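Luciferase-like enzymeAMP-CoA-ligase (Zophobas atratus, PDB 4W8O) probably acts as an AMP-forming CoA ligase of the adenylating ANL superfamily, a luciferase-like enzyme from a nonluminescent mealworm. Local coordinates at residues K9-F23 with H199-Y211. Numbering follows the deposited sequence.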
loop_
_atom_site.group_PDB
_atom_site.type_symbol
_atom_site.label_atom_id
_atom_site.label_comp_id
_atom_site.label_asym_id
_atom_site.label_seq_id
_atom_site.Cartn_x
_atom_site.Cartn_y
_atom_site.Cartn_z
ATOM N N LYS A 9 19.135 6.690 -6.268
ATOM C CA LYS A 9 19.270 7.579 -7.413
ATOM C C LYS A 9 18.285 8.729 -7.290
ATOM O O LYS A 9 17.248 8.600 -6.637
ATOM C CB LYS A 9 19.023 6.820 -8.725
ATOM C CG LYS A 9 17.551 6.543 -9.008
ATOM C CD LYS A 9 17.320 5.817 -10.327
ATOM C CE LYS A 9 15.829 5.600 -10.542
ATOM N NZ LYS A 9 15.517 4.700 -11.682
ATOM N N GLU A 10 18.601 9.848 -7.930
ATOM C CA GLU A 10 17.723 11.013 -7.889
ATOM C C GLU A 10 16.569 10.884 -8.876
ATOM O O GLU A 10 16.647 10.146 -9.864
ATOM C CB GLU A 10 18.509 12.306 -8.161
ATOM C CG GLU A 10 19.244 12.857 -6.942
ATOM C CD GLU A 10 18.312 13.361 -5.841
ATOM O OE1 GLU A 10 18.807 13.628 -4.728
ATOM O OE2 GLU A 10 17.090 13.500 -6.075
ATOM N N PHE A 11 15.475 11.576 -8.563
ATOM C CA PHE A 11 14.417 11.843 -9.532
ATOM C C PHE A 11 13.835 13.206 -9.217
ATOM O O PHE A 11 14.092 13.756 -8.156
ATOM C CB PHE A 11 13.341 10.736 -9.566
ATOM C CG PHE A 11 12.513 10.599 -8.299
ATOM C CD1 PHE A 11 11.402 11.399 -8.079
ATOM C CD2 PHE A 11 12.814 9.610 -7.361
ATOM C CE1 PHE A 11 10.634 11.246 -6.929
ATOM C CE2 PHE A 11 12.054 9.451 -6.212
ATOM C CZ PHE A 11 10.956 10.267 -5.996
ATOM N N HIS A 12 13.078 13.757 -10.156
ATOM C CA HIS A 12 12.436 15.047 -9.972
ATOM C C HIS A 12 10.975 14.801 -9.591
ATOM O O HIS A 12 10.204 14.329 -10.422
ATOM C CB HIS A 12 12.523 15.870 -11.257
ATOM C CG HIS A 12 11.723 17.132 -11.206
ATOM N ND1 HIS A 12 12.199 18.291 -10.631
ATOM C CD2 HIS A 12 10.463 17.406 -11.621
ATOM C CE1 HIS A 12 11.273 19.230 -10.709
ATOM N NE2 HIS A 12 10.209 18.717 -11.302
ATOM N N PRO A 13 10.589 15.094 -8.334
ATOM C CA PRO A 13 9.200 14.787 -7.963
ATOM C C PRO A 13 8.183 15.634 -8.713
ATOM O O PRO A 13 8.354 16.842 -8.812
ATOM C CB PRO A 13 9.162 15.086 -6.453
ATOM C CG PRO A 13 10.582 14.947 -6.003
ATOM C CD PRO A 13 11.380 15.500 -7.159
ATOM N N ASN A 14 7.154 14.996 -9.265
ATOM C CA ASN A 14 6.067 15.701 -9.940
ATOM C C ASN A 14 4.780 15.791 -9.124
ATOM O O ASN A 14 3.872 16.534 -9.489
ATOM C CB ASN A 14 5.766 15.042 -11.289
ATOM C CG ASN A 14 6.858 15.285 -12.308
ATOM O OD1 ASN A 14 7.308 16.415 -12.490
ATOM N ND2 ASN A 14 7.290 14.226 -12.983
ATOM N N PHE A 15 4.696 15.052 -8.024
ATOM C CA PHE A 15 3.471 15.036 -7.221
ATOM C C PHE A 15 3.743 15.460 -5.773
ATOM O O PHE A 15 3.292 14.812 -4.814
ATOM C CB PHE A 15 2.850 13.647 -7.285
ATOM C CG PHE A 15 2.572 13.177 -8.686
ATOM C CD1 PHE A 15 1.589 13.786 -9.451
ATOM C CD2 PHE A 15 3.296 12.140 -9.243
ATOM C CE1 PHE A 15 1.325 13.365 -10.745
ATOM C CE2 PHE A 15 3.041 11.713 -10.535
ATOM C CZ PHE A 15 2.050 12.324 -11.288
ATOM N N ASP A 16 4.473 16.564 -5.626
ATOM C CA ASP A 16 4.879 17.062 -4.306
ATOM C C ASP A 16 4.219 18.380 -3.910
ATOM O O ASP A 16 4.533 18.927 -2.856
ATOM C CB ASP A 16 6.405 17.188 -4.224
ATOM C CG ASP A 16 6.982 18.163 -5.248
ATOM O OD1 ASP A 16 6.336 18.419 -6.289
ATOM O OD2 ASP A 16 8.094 18.667 -5.003
ATOM N N LYS A 17 3.284 18.867 -4.723
ATOM C CA LYS A 17 2.609 20.134 -4.451
ATOM C C LYS A 17 1.084 20.006 -4.434
ATOM O O LYS A 17 0.370 21.007 -4.509
ATOM C CB LYS A 17 3.040 21.182 -5.486
ATOM C CG LYS A 17 4.529 21.490 -5.436
ATOM C CD LYS A 17 4.931 22.481 -6.515
ATOM C CE LYS A 17 6.419 22.817 -6.458
ATOM N NZ LYS A 17 7.276 21.616 -6.685
ATOM N N ILE A 18 0.568 18.791 -4.308
ATOM C CA ILE A 18 -0.881 18.606 -4.356
ATOM C C ILE A 18 -1.373 17.640 -3.294
ATOM O O ILE A 18 -0.590 16.931 -2.675
ATOM C CB ILE A 18 -1.328 18.101 -5.736
ATOM C CG1 ILE A 18 -0.602 16.809 -6.095
ATOM C CG2 ILE A 18 -1.078 19.171 -6.796
ATOM C CD1 ILE A 18 -1.236 16.108 -7.267
ATOM N N SER A 19 -2.682 17.633 -3.088
ATOM C CA SER A 19 -3.292 16.707 -2.165
ATOM C C SER A 19 -3.421 15.350 -2.846
ATOM O O SER A 19 -3.362 15.248 -4.061
ATOM C CB SER A 19 -4.657 17.217 -1.718
ATOM O OG SER A 19 -5.582 17.187 -2.794
ATOM N N PHE A 20 -3.601 14.315 -2.038
ATOM C CA PHE A 20 -3.818 12.953 -2.520
ATOM C C PHE A 20 -5.113 12.894 -3.335
ATOM O O PHE A 20 -5.165 12.211 -4.344
ATOM C CB PHE A 20 -3.856 11.974 -1.325
ATOM C CG PHE A 20 -4.069 10.532 -1.704
ATOM C CD1 PHE A 20 -3.315 9.935 -2.705
ATOM C CD2 PHE A 20 -5.007 9.761 -1.032
ATOM C CE1 PHE A 20 -3.511 8.607 -3.044
ATOM C CE2 PHE A 20 -5.203 8.431 -1.362
ATOM C CZ PHE A 20 -4.453 7.849 -2.367
ATOM N N GLY A 21 -6.140 13.627 -2.905
ATOM C CA GLY A 21 -7.393 13.736 -3.656
ATOM C C GLY A 21 -7.242 14.362 -5.036
ATOM O O GLY A 21 -7.771 13.845 -6.018
ATOM N N GLU A 22 -6.531 15.481 -5.103
ATOM C CA GLU A 22 -6.229 16.139 -6.381
ATOM C C GLU A 22 -5.437 15.212 -7.309
ATOM O O GLU A 22 -5.680 15.162 -8.522
ATOM C CB GLU A 22 -5.445 17.439 -6.148
ATOM C CG GLU A 22 -6.277 18.551 -5.520
ATOM C CD GLU A 22 -5.447 19.752 -5.065
ATOM O OE1 GLU A 22 -4.338 19.564 -4.513
ATOM O OE2 GLU A 22 -5.908 20.902 -5.260
ATOM N N PHE A 23 -4.486 14.482 -6.731
ATOM C CA PHE A 23 -3.744 13.470 -7.472
ATOM C C PHE A 23 -4.690 12.474 -8.139
ATOM O O PHE A 23 -4.687 12.326 -9.353
ATOM C CB PHE A 23 -2.778 12.737 -6.543
ATOM C CG PHE A 23 -2.131 11.534 -7.166
ATOM C CD1 PHE A 23 -1.078 11.681 -8.061
ATOM C CD2 PHE A 23 -2.560 10.251 -6.839
ATOM C CE1 PHE A 23 -0.478 10.576 -8.635
ATOM C CE2 PHE A 23 -1.954 9.141 -7.405
ATOM C CZ PHE A 23 -0.917 9.307 -8.310
ATOM N N HIS A 199 -0.229 14.278 2.674
ATOM C CA HIS A 199 -0.436 14.215 1.241
ATOM C C HIS A 199 0.930 14.074 0.579
ATOM O O HIS A 199 1.130 13.217 -0.274
ATOM C CB HIS A 199 -1.168 15.459 0.730
ATOM C CG HIS A 199 -2.479 15.693 1.407
ATOM N ND1 HIS A 199 -3.636 15.055 1.031
ATOM C CD2 HIS A 199 -2.804 16.456 2.476
ATOM C CE1 HIS A 199 -4.624 15.427 1.818
ATOM N NE2 HIS A 199 -4.146 16.281 2.703
ATOM N N ARG A 200 1.882 14.874 1.029
ATOM C CA ARG A 200 3.217 14.860 0.450
ATOM C C ARG A 200 3.923 13.527 0.674
ATOM O O ARG A 200 4.412 12.918 -0.284
ATOM C CB ARG A 200 4.046 16.018 0.996
ATOM C CG ARG A 200 3.603 17.349 0.403
ATOM C CD ARG A 200 4.432 18.543 0.866
ATOM N NE ARG A 200 5.863 18.350 0.682
ATOM C CZ ARG A 200 6.787 18.509 1.631
ATOM N NH1 ARG A 200 6.462 18.889 2.871
ATOM N NH2 ARG A 200 8.064 18.298 1.332
ATOM N N SER A 201 3.955 13.065 1.925
ATOM C CA SER A 201 4.676 11.841 2.243
ATOM C C SER A 201 4.076 10.623 1.543
ATOM O O SER A 201 4.814 9.808 0.996
ATOM C CB SER A 201 4.815 11.630 3.755
ATOM O OG SER A 201 3.651 11.110 4.362
ATOM N N PHE A 202 2.750 10.505 1.516
ATOM C CA PHE A 202 2.150 9.360 0.845
ATOM C C PHE A 202 2.398 9.402 -0.657
ATOM O O PHE A 202 2.703 8.378 -1.272
ATOM C CB PHE A 202 0.648 9.215 1.107
ATOM C CG PHE A 202 0.109 7.894 0.630
ATOM C CD1 PHE A 202 0.408 6.729 1.318
ATOM C CD2 PHE A 202 -0.624 7.801 -0.537
ATOM C CE1 PHE A 202 -0.046 5.495 0.876
ATOM C CE2 PHE A 202 -1.080 6.578 -0.986
ATOM C CZ PHE A 202 -0.785 5.420 -0.284
ATOM N N LEU A 203 2.265 10.581 -1.254
ATOM C CA LEU A 203 2.540 10.723 -2.671
ATOM C C LEU A 203 4.001 10.395 -3.016
ATOM O O LEU A 203 4.280 9.939 -4.130
ATOM C CB LEU A 203 2.152 12.121 -3.162
ATOM C CG LEU A 203 0.636 12.285 -3.344
ATOM C CD1 LEU A 203 0.286 13.727 -3.665
ATOM C CD2 LEU A 203 0.116 11.355 -4.433
ATOM N N GLN A 204 4.922 10.601 -2.073
ATOM C CA GLN A 204 6.310 10.177 -2.292
ATOM C C GLN A 204 6.503 8.675 -2.145
ATOM O O GLN A 204 7.358 8.101 -2.816
ATOM C CB GLN A 204 7.293 10.954 -1.413
ATOM C CG GLN A 204 7.515 12.385 -1.888
ATOM C CD GLN A 204 7.783 12.482 -3.397
ATOM O OE1 GLN A 204 8.813 12.015 -3.886
ATOM N NE2 GLN A 204 6.846 13.078 -4.136
ATOM N N ILE A 205 5.716 8.023 -1.292
ATOM C CA ILE A 205 5.725 6.560 -1.275
ATOM C C ILE A 205 5.367 6.063 -2.679
ATOM O O ILE A 205 6.013 5.162 -3.217
ATOM C CB ILE A 205 4.734 5.965 -0.253
ATOM C CG1 ILE A 205 5.222 6.250 1.168
ATOM C CG2 ILE A 205 4.582 4.461 -0.486
ATOM C CD1 ILE A 205 4.227 5.919 2.258
ATOM N N VAL A 206 4.327 6.665 -3.252
ATOM C CA VAL A 206 3.824 6.289 -4.562
ATOM C C VAL A 206 4.833 6.640 -5.666
ATOM O O VAL A 206 5.129 5.814 -6.524
ATOM C CB VAL A 206 2.470 6.978 -4.861
ATOM C CG1 VAL A 206 2.059 6.755 -6.306
ATOM C CG2 VAL A 206 1.392 6.471 -3.907
ATOM N N GLU A 207 5.359 7.860 -5.629
ATOM C CA GLU A 207 6.264 8.316 -6.673
ATOM C C GLU A 207 7.612 7.590 -6.613
ATOM O O GLU A 207 8.169 7.239 -7.654
ATOM C CB GLU A 207 6.445 9.839 -6.614
ATOM C CG GLU A 207 6.602 10.440 -7.993
ATOM C CD GLU A 207 6.663 11.956 -8.002
ATOM O OE1 GLU A 207 6.336 12.612 -6.988
ATOM O OE2 GLU A 207 7.038 12.487 -9.058
ATOM N N THR A 208 8.117 7.347 -5.403
ATOM C CA THR A 208 9.361 6.602 -5.225
ATOM C C THR A 208 9.223 5.184 -5.782
ATOM O O THR A 208 10.133 4.687 -6.444
ATOM C CB THR A 208 9.783 6.551 -3.739
ATOM O OG1 THR A 208 10.101 7.878 -3.292
ATOM C CG2 THR A 208 10.988 5.631 -3.516
ATOM N N SER A 209 8.080 4.548 -5.537
ATOM C CA SER A 209 7.828 3.208 -6.074
ATOM C C SER A 209 7.808 3.193 -7.622
ATOM O O SER A 209 8.264 2.232 -8.244
ATOM C CB SER A 209 6.547 2.589 -5.468
ATOM O OG SER A 209 5.348 3.116 -6.018
ATOM N N PHE A 210 7.306 4.263 -8.233
ATOM C CA PHE A 210 7.344 4.402 -9.687
ATOM C C PHE A 210 8.782 4.456 -10.224
ATOM O O PHE A 210 9.106 3.777 -11.199
ATOM C CB PHE A 210 6.568 5.645 -10.131
ATOM C CG PHE A 210 6.680 5.938 -11.601
ATOM C CD1 PHE A 210 5.930 5.224 -12.521
ATOM C CD2 PHE A 210 7.539 6.925 -12.064
ATOM C CE1 PHE A 210 6.035 5.482 -13.878
ATOM C CE2 PHE A 210 7.649 7.195 -13.420
ATOM C CZ PHE A 210 6.891 6.474 -14.328
ATOM N N TYR A 211 9.645 5.244 -9.581
ATOM C CA TYR A 211 11.048 5.344 -10.009
ATOM C C TYR A 211 11.907 4.129 -9.646
ATOM O O TYR A 211 13.058 4.044 -10.068
ATOM C CB TYR A 211 11.684 6.651 -9.524
ATOM C CG TYR A 211 11.154 7.822 -10.313
ATOM C CD1 TYR A 211 11.521 8.002 -11.645
ATOM C CD2 TYR A 211 10.244 8.708 -9.753
ATOM C CE1 TYR A 211 11.017 9.056 -12.389
ATOM C CE2 TYR A 211 9.734 9.767 -10.486
ATOM C CZ TYR A 211 10.123 9.933 -11.803
ATOM O OH TYR A 211 9.617 10.971 -12.535
HETATM O O HOH W 1 12.442 12.646 -12.568
HETATM O O HOH W 2 6.982 11.439 -11.807
HETATM O O HOH W 3 5.000 14.244 -2.649
#
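Leu-203 packed on Phe-23, and Glu-207 gripping the amides of Asn-14 and Phe-15, illustrate how a loop leading into a helix can be held along another helix by both greasy and polar contacts. In the tight part Leu-203 CD2 sits over one face of the Phe-23 ring, 3.5 Å from Phe-23 CG, while the edge of Phe-202 meets the face of Phe-20 with ring planes 75° apart. Phe-11 packs as closely, stacked offset on Tyr-211 (centroids 4.3 Å apart). His-199 ND1 accepts a nearly straight bond from Phe-20 N (3.2 Å), the first residue after the N-cap Ser-19, whose capping box with Glu-22 starts helix 20-30. In this ANL-type fold the N-terminal arm runs antiparallel to helix 199-211, Phe-11 lying by Tyr-211 and Ser-19 by His-199. Glu-207, extended beyond CG, offers OE2 to Asn-14 N through its syn lone pair, and OE1 receives Phe-15 N and Gln-204 NE2 from opposite faces of its plane. With an alanine here, both loop amides would probably lose their carboxylate acceptor and Gln-204 NE2 one of its partners. Toward solvent the fit loosens: a water links Asn-14 ND2, Glu-207 OE2 and Tyr-211 OH, and exposed Lys-9 reaches Tyr-211 O by NZ at 3.0 Å.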